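PDB 4ONY: extracellular solute-binding protein family 5 from Brucella melitensis, which probably binds peptides or similar solutes in the periplasm and delivers them to an ABC transporter for import. Local coordinates for residues Thr69-Leu73 with Tyr74-Glu78; Arg92-Phe96 with Thr97-Leu101; Ala196-Arg199 with Asp200-Gly203. All blocks are in the same frame, centred on the assembly; numbering follows the deposited sequence.

Contact 1 of 3, residues Thr69-Leu73 with Tyr74-Glu78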
loop_
_atom_site.group_PDB
_atom_site.type_symbol
_atom_site.label_atom_id
_atom_site.label_comp_id
_atom_site.label_asym_id
_atom_site.label_seq_id
_atom_site.Cartn_x
_atom_site.Cartn_y
_atom_site.Cartn_z
ATOM N N THR A 69 -3.220 19.367 0.514
ATOM C CA THR A 69 -1.808 19.699 0.579
ATOM C C THR A 69 -1.076 19.252 -0.689
ATOM O O THR A 69 -1.351 18.195 -1.215
ATOM C CB THR A 69 -1.180 19.071 1.829
ATOM O OG1 THR A 69 -1.769 19.684 2.999
ATOM C CG2 THR A 69 0.276 19.292 1.851
ATOM N N ALA A 70 -0.165 20.074 -1.183
ATOM C CA ALA A 70 0.534 19.772 -2.400
ATOM C C ALA A 70 1.300 18.465 -2.301
ATOM O O ALA A 70 1.809 18.132 -1.245
ATOM C CB ALA A 70 1.522 20.858 -2.744
ATOM N N ARG A 71 1.359 17.760 -3.416
ATOM C CA ARG A 71 2.146 16.561 -3.555
ATOM C C ARG A 71 3.625 16.934 -3.598
ATOM O O ARG A 71 3.995 18.020 -4.042
ATOM C CB ARG A 71 1.793 15.836 -4.881
ATOM C CG ARG A 71 0.365 15.305 -4.980
ATOM C CD ARG A 71 0.143 14.063 -4.143
ATOM N NE ARG A 71 1.078 13.031 -4.609
ATOM C CZ ARG A 71 0.880 12.210 -5.643
ATOM N NH1 ARG A 71 -0.279 12.208 -6.305
ATOM N NH2 ARG A 71 1.842 11.344 -5.987
ATOM N N GLY A 72 4.453 15.996 -3.184
ATOM C CA GLY A 72 5.895 16.059 -3.394
ATOM C C GLY A 72 6.683 16.532 -2.163
ATOM O O GLY A 72 7.909 16.420 -2.149
ATOM N N LEU A 73 6.017 17.020 -1.136
ATOM C CA LEU A 73 6.719 17.609 -0.011
ATOM C C LEU A 73 7.288 16.545 0.918
ATOM O O LEU A 73 8.445 16.638 1.348
ATOM C CB LEU A 73 5.806 18.568 0.764
ATOM C CG LEU A 73 5.306 19.758 -0.034
ATOM C CD1 LEU A 73 4.120 20.403 0.680
ATOM C CD2 LEU A 73 6.418 20.790 -0.198
ATOM N N TYR A 74 6.456 15.567 1.241
ATOM C CA TYR A 74 6.755 14.563 2.231
ATOM C C TYR A 74 5.797 13.365 2.028
ATOM O O TYR A 74 4.632 13.541 1.714
ATOM C CB TYR A 74 6.570 15.123 3.644
ATOM C CG TYR A 74 6.883 14.111 4.719
ATOM C CD1 TYR A 74 8.199 13.817 5.039
ATOM C CD2 TYR A 74 5.879 13.425 5.376
ATOM C CE1 TYR A 74 8.510 12.898 6.032
ATOM C CE2 TYR A 74 6.165 12.476 6.345
ATOM C CZ TYR A 74 7.494 12.215 6.657
ATOM O OH TYR A 74 7.809 11.308 7.610
ATOM N N ASN A 75 6.296 12.167 2.186
ATOM C CA ASN A 75 5.464 10.943 2.082
ATOM C C ASN A 75 4.699 10.794 0.774
ATOM O O ASN A 75 3.516 10.452 0.752
ATOM C CB ASN A 75 4.454 10.904 3.241
ATOM C CG ASN A 75 3.792 9.536 3.369
ATOM O OD1 ASN A 75 4.337 8.543 2.896
ATOM N ND2 ASN A 75 2.603 9.486 3.967
ATOM N N ASP A 76 5.341 11.115 -0.324
ATOM C CA ASP A 76 4.650 11.093 -1.572
ATOM C C ASP A 76 4.857 9.696 -2.215
ATOM O O ASP A 76 5.973 9.220 -2.304
ATOM C CB ASP A 76 5.167 12.188 -2.468
ATOM C CG ASP A 76 4.334 12.327 -3.722
ATOM O OD1 ASP A 76 4.494 11.486 -4.647
ATOM O OD2 ASP A 76 3.536 13.290 -3.790
ATOM N N GLY A 77 3.757 9.084 -2.658
ATOM C CA GLY A 77 3.757 7.748 -3.270
ATOM C C GLY A 77 4.627 7.586 -4.505
ATOM O O GLY A 77 5.240 6.557 -4.694
ATOM N N GLU A 78 4.664 8.586 -5.367
ATOM C CA GLU A 78 5.442 8.505 -6.594
ATOM C C GLU A 78 6.791 9.159 -6.424
ATOM O O GLU A 78 7.749 8.657 -6.987
ATOM C CB GLU A 78 4.716 9.227 -7.742
ATOM C CG GLU A 78 3.359 8.669 -8.103
ATOM C CD GLU A 78 2.445 9.736 -8.732
ATOM O OE1 GLU A 78 1.224 9.625 -8.504
ATOM O OE2 GLU A 78 2.922 10.674 -9.447
HETATM O O HOH W 1 2.851 14.077 -1.045
#
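Tyr74 meets Gly72 mainly through a water: Gly72 N donates to water 1 over 3.3 Å, and that water gives a weak bond to the carbonyl O of Tyr74. CB of Tyr74 touches Leu73, while its ring packs edge-to-face with Phe61. Asp76 follows as the hub. Its CB is directed at 69-73, and its carboxylate meets the edge of the Arg71 guanidinium that carries NE and NH2, the two planes only 24° apart. NE of Arg71 reaches OD2 of Asp76 at 2.6 Å, coming from above the carboxylate plane, while NH2 of Arg71 reaches OD1 of Asp76 at 3.0 Å from the syn side and almost straight. Bends at chi2 and chi3 (-75° and -59°) bring the NE/NH2 edge to the carboxylate in this two-nitrogen, side-on salt bridge. OD2 of Asp76 takes a further weak bond from Gly72 N, 2.9 Å away. The loop joins strands 46-52 and 88-90, and the backbone N and O of Arg71 are bonded to the hydroxyls of Tyr256 and Tyr229, on two strands of the four-stranded mixed sheet; Tyr256 also lines the pocket of the bound 1-ethoxy-2-(2-ethoxyethoxy)ethane. Asp76 opens an Asx turn across Gly77, Glu78 N donating to OD1 of Asp76 over 3.0 Å; Phe79 N bonds to the same oxygen. Glu78 then adds a second acid to Arg71: NH2 of Arg71 points at OE1 of Glu78 over 3.1 Å, in the guanidinium plane but onto the face of a carboxylate turned steeply to it.

Contact 2 of 3, residues Arg92-Phe96 with Thr97-Leu101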
loop_
_atom_site.group_PDB
_atom_site.type_symbol
_atom_site.label_atom_id
_atom_site.label_comp_id
_atom_site.label_asym_id
_atom_site.label_seq_id
_atom_site.Cartn_x
_atom_site.Cartn_y
_atom_site.Cartn_z
ATOM N N ARG A 92 13.832 0.746 -1.637
ATOM C CA ARG A 92 12.662 0.149 -2.290
ATOM C C ARG A 92 12.953 -1.189 -2.962
ATOM O O ARG A 92 12.155 -1.666 -3.760
ATOM C CB ARG A 92 12.066 1.167 -3.255
ATOM C CG ARG A 92 11.630 2.458 -2.558
ATOM C CD ARG A 92 10.500 2.183 -1.557
ATOM N NE ARG A 92 10.169 3.348 -0.727
ATOM C CZ ARG A 92 9.246 3.380 0.229
ATOM N NH1 ARG A 92 8.554 2.302 0.571
ATOM N NH2 ARG A 92 9.010 4.505 0.867
ATOM N N ASP A 93 14.109 -1.791 -2.628
ATOM C CA ASP A 93 14.445 -3.111 -3.087
ATOM C C ASP A 93 14.461 -4.135 -1.980
ATOM O O ASP A 93 14.909 -5.252 -2.211
ATOM C CB ASP A 93 15.819 -3.101 -3.775
ATOM C CG ASP A 93 16.036 -4.291 -4.695
ATOM O OD1 ASP A 93 15.096 -4.801 -5.300
ATOM O OD2 ASP A 93 17.199 -4.703 -4.855
ATOM N N GLU A 94 14.035 -3.772 -0.789
ATOM C CA GLU A 94 13.979 -4.690 0.350
ATOM C C GLU A 94 12.629 -4.579 1.048
ATOM O O GLU A 94 11.990 -3.567 0.938
ATOM C CB GLU A 94 15.097 -4.374 1.376
ATOM C CG GLU A 94 16.482 -4.445 0.774
ATOM C CD GLU A 94 17.592 -4.143 1.780
ATOM O OE1 GLU A 94 17.611 -4.834 2.847
ATOM O OE2 GLU A 94 18.427 -3.231 1.456
ATOM N N PRO A 95 12.210 -5.624 1.779
ATOM C CA PRO A 95 10.928 -5.530 2.462
ATOM C C PRO A 95 10.786 -4.316 3.418
ATOM O O PRO A 95 9.808 -3.560 3.305
ATOM C CB PRO A 95 10.847 -6.847 3.242
ATOM C CG PRO A 95 11.674 -7.817 2.419
ATOM C CD PRO A 95 12.825 -6.962 1.926
ATOM N N PHE A 96 11.747 -4.138 4.316
ATOM C CA PHE A 96 11.700 -3.035 5.266
ATOM C C PHE A 96 13.094 -2.796 5.865
ATOM O O PHE A 96 13.383 -3.183 7.011
ATOM C CB PHE A 96 10.682 -3.349 6.373
ATOM C CG PHE A 96 10.206 -2.145 7.171
ATOM C CD1 PHE A 96 10.748 -0.852 7.002
ATOM C CD2 PHE A 96 9.166 -2.296 8.096
ATOM C CE1 PHE A 96 10.254 0.232 7.768
ATOM C CE2 PHE A 96 8.690 -1.217 8.831
ATOM C CZ PHE A 96 9.217 0.036 8.653
ATOM N N THR A 97 13.933 -2.126 5.080
ATOM C CA THR A 97 15.269 -1.714 5.501
ATOM C C THR A 97 15.484 -0.226 5.190
ATOM O O THR A 97 15.161 0.245 4.102
ATOM C CB THR A 97 16.344 -2.519 4.801
ATOM O OG1 THR A 97 16.148 -3.922 5.061
ATOM C CG2 THR A 97 17.763 -2.101 5.313
ATOM N N LEU A 98 16.034 0.475 6.170
ATOM C CA LEU A 98 16.411 1.886 6.079
ATOM C C LEU A 98 17.921 2.059 6.048
ATOM O O LEU A 98 18.639 1.330 6.743
ATOM C CB LEU A 98 15.884 2.604 7.307
ATOM C CG LEU A 98 14.378 2.421 7.636
ATOM C CD1 LEU A 98 14.028 3.106 8.936
ATOM C CD2 LEU A 98 13.540 3.003 6.516
ATOM N N TYR A 99 18.409 3.025 5.270
ATOM C CA TYR A 99 19.833 3.361 5.193
ATOM C C TYR A 99 20.029 4.832 5.579
ATOM O O TYR A 99 19.047 5.589 5.731
ATOM C CB TYR A 99 20.399 3.072 3.784
ATOM C CG TYR A 99 20.423 1.601 3.468
ATOM C CD1 TYR A 99 21.476 0.818 3.875
ATOM C CD2 TYR A 99 19.334 0.972 2.816
ATOM C CE1 TYR A 99 21.491 -0.565 3.672
ATOM C CE2 TYR A 99 19.338 -0.377 2.592
ATOM C CZ TYR A 99 20.416 -1.163 3.049
ATOM O OH TYR A 99 20.458 -2.548 2.861
ATOM N N SER A 100 21.287 5.227 5.763
ATOM C CA SER A 100 21.644 6.568 6.242
ATOM C C SER A 100 21.080 7.702 5.358
ATOM O O SER A 100 21.027 7.591 4.136
ATOM C CB SER A 100 23.157 6.699 6.360
ATOM O OG SER A 100 23.640 5.761 7.320
ATOM N N LEU A 101 20.561 8.743 5.988
ATOM C CA LEU A 101 20.205 9.999 5.253
ATOM C C LEU A 101 20.624 11.142 6.181
ATOM O O LEU A 101 21.840 11.318 6.398
ATOM C CB LEU A 101 18.742 10.023 4.855
ATOM C CG LEU A 101 18.298 11.166 3.940
ATOM C CD1 LEU A 101 19.043 11.082 2.618
ATOM C CD2 LEU A 101 16.766 11.152 3.732
HETATM O O HOH W 2 12.473 -1.328 2.459
HETATM O O HOH W 3 13.979 -5.668 4.725
#
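Both carboxylate oxygens of Glu94 meet hydroxyls of the strand, those of Thr97 and Tyr99, two residues apart. OE2 of Glu94 accepts from the hydroxyl OH of Tyr99 at 2.6 Å through its syn lone pair; the oxygen lies at the ring edge, in the ring plane, and carboxylate and ring are turned 56° against each other. OE1 of Glu94 stands 2.8 Å from OG1 of Thr97, a bond whose proton is not settled, since the carbonyl of Asp24 also bonds to this hydroxyl. The glutamate chain, extended beyond CG, carries the acid to both hydroxyls. Ala26 N donates to OE1 and Leu27 N bonds to the tyrosine hydroxyl, so the buried carboxylate is tied to the 24-27 loop as well; such a set of donors would be expected to favour its ionised form. Strands 88-90 and 97-108 form an antiparallel beta hairpin: backbone bonds join Tyr99 to Leu89 and, just beyond the first strand, Thr97 to Ser91. This acid sits where the connecting loop enters the second strand. Strand 18-20 flanks 97-108 through backbone bonds of Leu98 to Leu19. Two waters bridge the segments. Water 2 donates to Glu94 O at 2.7 Å and accepts from Thr97 N. Water 3 accepts from Phe96 N and donates to Thr97 OG1, the latter at 2.8 Å. The apolar contact is slight: CE1 of Phe96 and CD2 of Leu98 come to 4.5 Å, with the methyl at the edge of the ring, and both side chains lean on Met183 of helix 181-187.

Contact 3 of 3, residues Ala196-Arg199 with Asp200-Gly203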
loop_
_atom_site.group_PDB
_atom_site.type_symbol
_atom_site.label_atom_id
_atom_site.label_comp_id
_atom_site.label_asym_id
_atom_site.label_seq_id
_atom_site.Cartn_x
_atom_site.Cartn_y
_atom_site.Cartn_z
ATOM N N ALA A 196 13.536 28.330 10.947
ATOM C CA ALA A 196 12.712 28.834 9.856
ATOM C C ALA A 196 11.209 28.765 10.093
ATOM O O ALA A 196 10.456 29.092 9.185
ATOM C CB ALA A 196 13.030 28.066 8.586
ATOM N N ILE A 197 10.762 28.239 11.230
ATOM C CA ILE A 197 9.342 28.044 11.458
ATOM C C ILE A 197 8.866 29.041 12.528
ATOM O O ILE A 197 9.441 29.135 13.599
ATOM C CB ILE A 197 9.052 26.594 11.863
ATOM C CG1 ILE A 197 9.071 25.718 10.627
ATOM C CG2 ILE A 197 7.689 26.463 12.526
ATOM C CD1 ILE A 197 9.189 24.243 10.906
ATOM N N ASN A 198 7.803 29.748 12.224
ATOM C CA ASN A 198 7.095 30.578 13.226
ATOM C C ASN A 198 6.127 29.659 13.912
ATOM O O ASN A 198 5.146 29.237 13.329
ATOM C CB ASN A 198 6.327 31.738 12.575
ATOM C CG ASN A 198 5.544 32.589 13.582
ATOM O OD1 ASN A 198 5.051 32.126 14.608
ATOM N ND2 ASN A 198 5.439 33.864 13.278
ATOM N N ARG A 199 6.400 29.384 15.164
ATOM C CA ARG A 199 5.618 28.454 15.918
ATOM C C ARG A 199 4.156 28.851 16.074
ATOM O O ARG A 199 3.272 27.986 16.133
ATOM C CB ARG A 199 6.255 28.277 17.282
ATOM C CG ARG A 199 5.776 27.029 17.973
ATOM C CD ARG A 199 6.523 26.815 19.265
ATOM N NE ARG A 199 5.910 25.677 19.946
ATOM C CZ ARG A 199 6.571 24.611 20.392
ATOM N NH1 ARG A 199 7.895 24.555 20.325
ATOM N NH2 ARG A 199 5.892 23.620 20.962
ATOM N N ASP A 200 3.914 30.149 16.199
ATOM C CA ASP A 200 2.555 30.632 16.396
ATOM C C ASP A 200 1.743 30.378 15.151
ATOM O O ASP A 200 0.586 30.009 15.269
ATOM C CB ASP A 200 2.517 32.111 16.705
ATOM C CG ASP A 200 3.149 32.431 18.033
ATOM O OD1 ASP A 200 3.189 31.534 18.892
ATOM O OD2 ASP A 200 3.624 33.579 18.209
ATOM N N THR A 201 2.338 30.498 13.962
ATOM C CA THR A 201 1.545 30.231 12.753
ATOM C C THR A 201 1.633 28.811 12.208
ATOM O O THR A 201 0.891 28.472 11.304
ATOM C CB THR A 201 1.820 31.250 11.625
ATOM O OG1 THR A 201 3.156 31.130 11.211
ATOM C CG2 THR A 201 1.528 32.713 12.111
ATOM N N PHE A 202 2.520 27.977 12.734
ATOM C CA PHE A 202 2.613 26.598 12.284
ATOM C C PHE A 202 1.281 25.933 12.580
ATOM O O PHE A 202 0.764 25.990 13.714
ATOM C CB PHE A 202 3.739 25.882 12.997
ATOM C CG PHE A 202 3.972 24.465 12.507
ATOM C CD1 PHE A 202 4.853 24.223 11.497
ATOM C CD2 PHE A 202 3.304 23.385 13.071
ATOM C CE1 PHE A 202 5.091 22.943 11.040
ATOM C CE2 PHE A 202 3.553 22.090 12.621
ATOM C CZ PHE A 202 4.453 21.872 11.605
ATOM N N GLY A 203 0.689 25.346 11.553
ATOM C CA GLY A 203 -0.687 24.887 11.691
ATOM C C GLY A 203 -1.604 25.560 10.703
ATOM O O GLY A 203 -2.604 24.951 10.299
HETATM O O HOH W 4 4.768 28.667 10.562
#
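Asn198 O accepts from Phe202 N over 3.0 Å, nearly along the C=O axis (163°), and the helical phi/psi values of Arg199 and Asp200 make 198-202 a single turn of helix-like chain. A weak bond from Thr201 N to the same carbonyl tightens it. The side chain of Asn198 adds to this hold: with CG anti to the backbone N (chi1 178°), OD1 of Asn198 folds over the turn and accepts from Thr201 N at 3.2 Å, the donor lying above the carbonyl plane. Asp200 N lies 2.8 Å from OD1 of Asn198 in a weak bond, of the type seen in an Asx turn. Water 4 donates to Asn198 O and bonds to OG1 of Thr201 at 3.0 Å. On the inner side, CG2 of Ile197 touches CD1 of Phe202 at 3.8 Å, and both side chains rest on Ile142 of helix 133-146. The Arg199 chain, extended from CG to NE, reaches salt bridges with Asp141 and Glu145 of that helix, and Lys146 bonds the carbonyls of Arg199 and Phe202. The chemistry implies a turn organised by Asn198, whose O and OD1 collect backbone amides, and joined to helix 133-146 by charge and apolar contact.

Contact 2 is buried, contact 1 partly so, and contact 3 sits at the surface, its centre about 32 Å from the chain centre against 15 and 16 Å for contacts 1 and 2. Contacts 1 and 2 flank strand 88-90 along the chain, yet their nearest atoms remain about 6 Å apart; the nearest atoms of contacts 2 and 3 are about 17 Å apart, with helix 181-187 packing on the former and preceding the latter in sequence. Their chemistry differs: contact 1 gathers two carboxylates on one arginine, contact 2 satisfies one buried carboxylate with neutral donors, and contact 3 relies on amide-to-carbonyl bonds, its arginine pairing with a neighbouring helix instead.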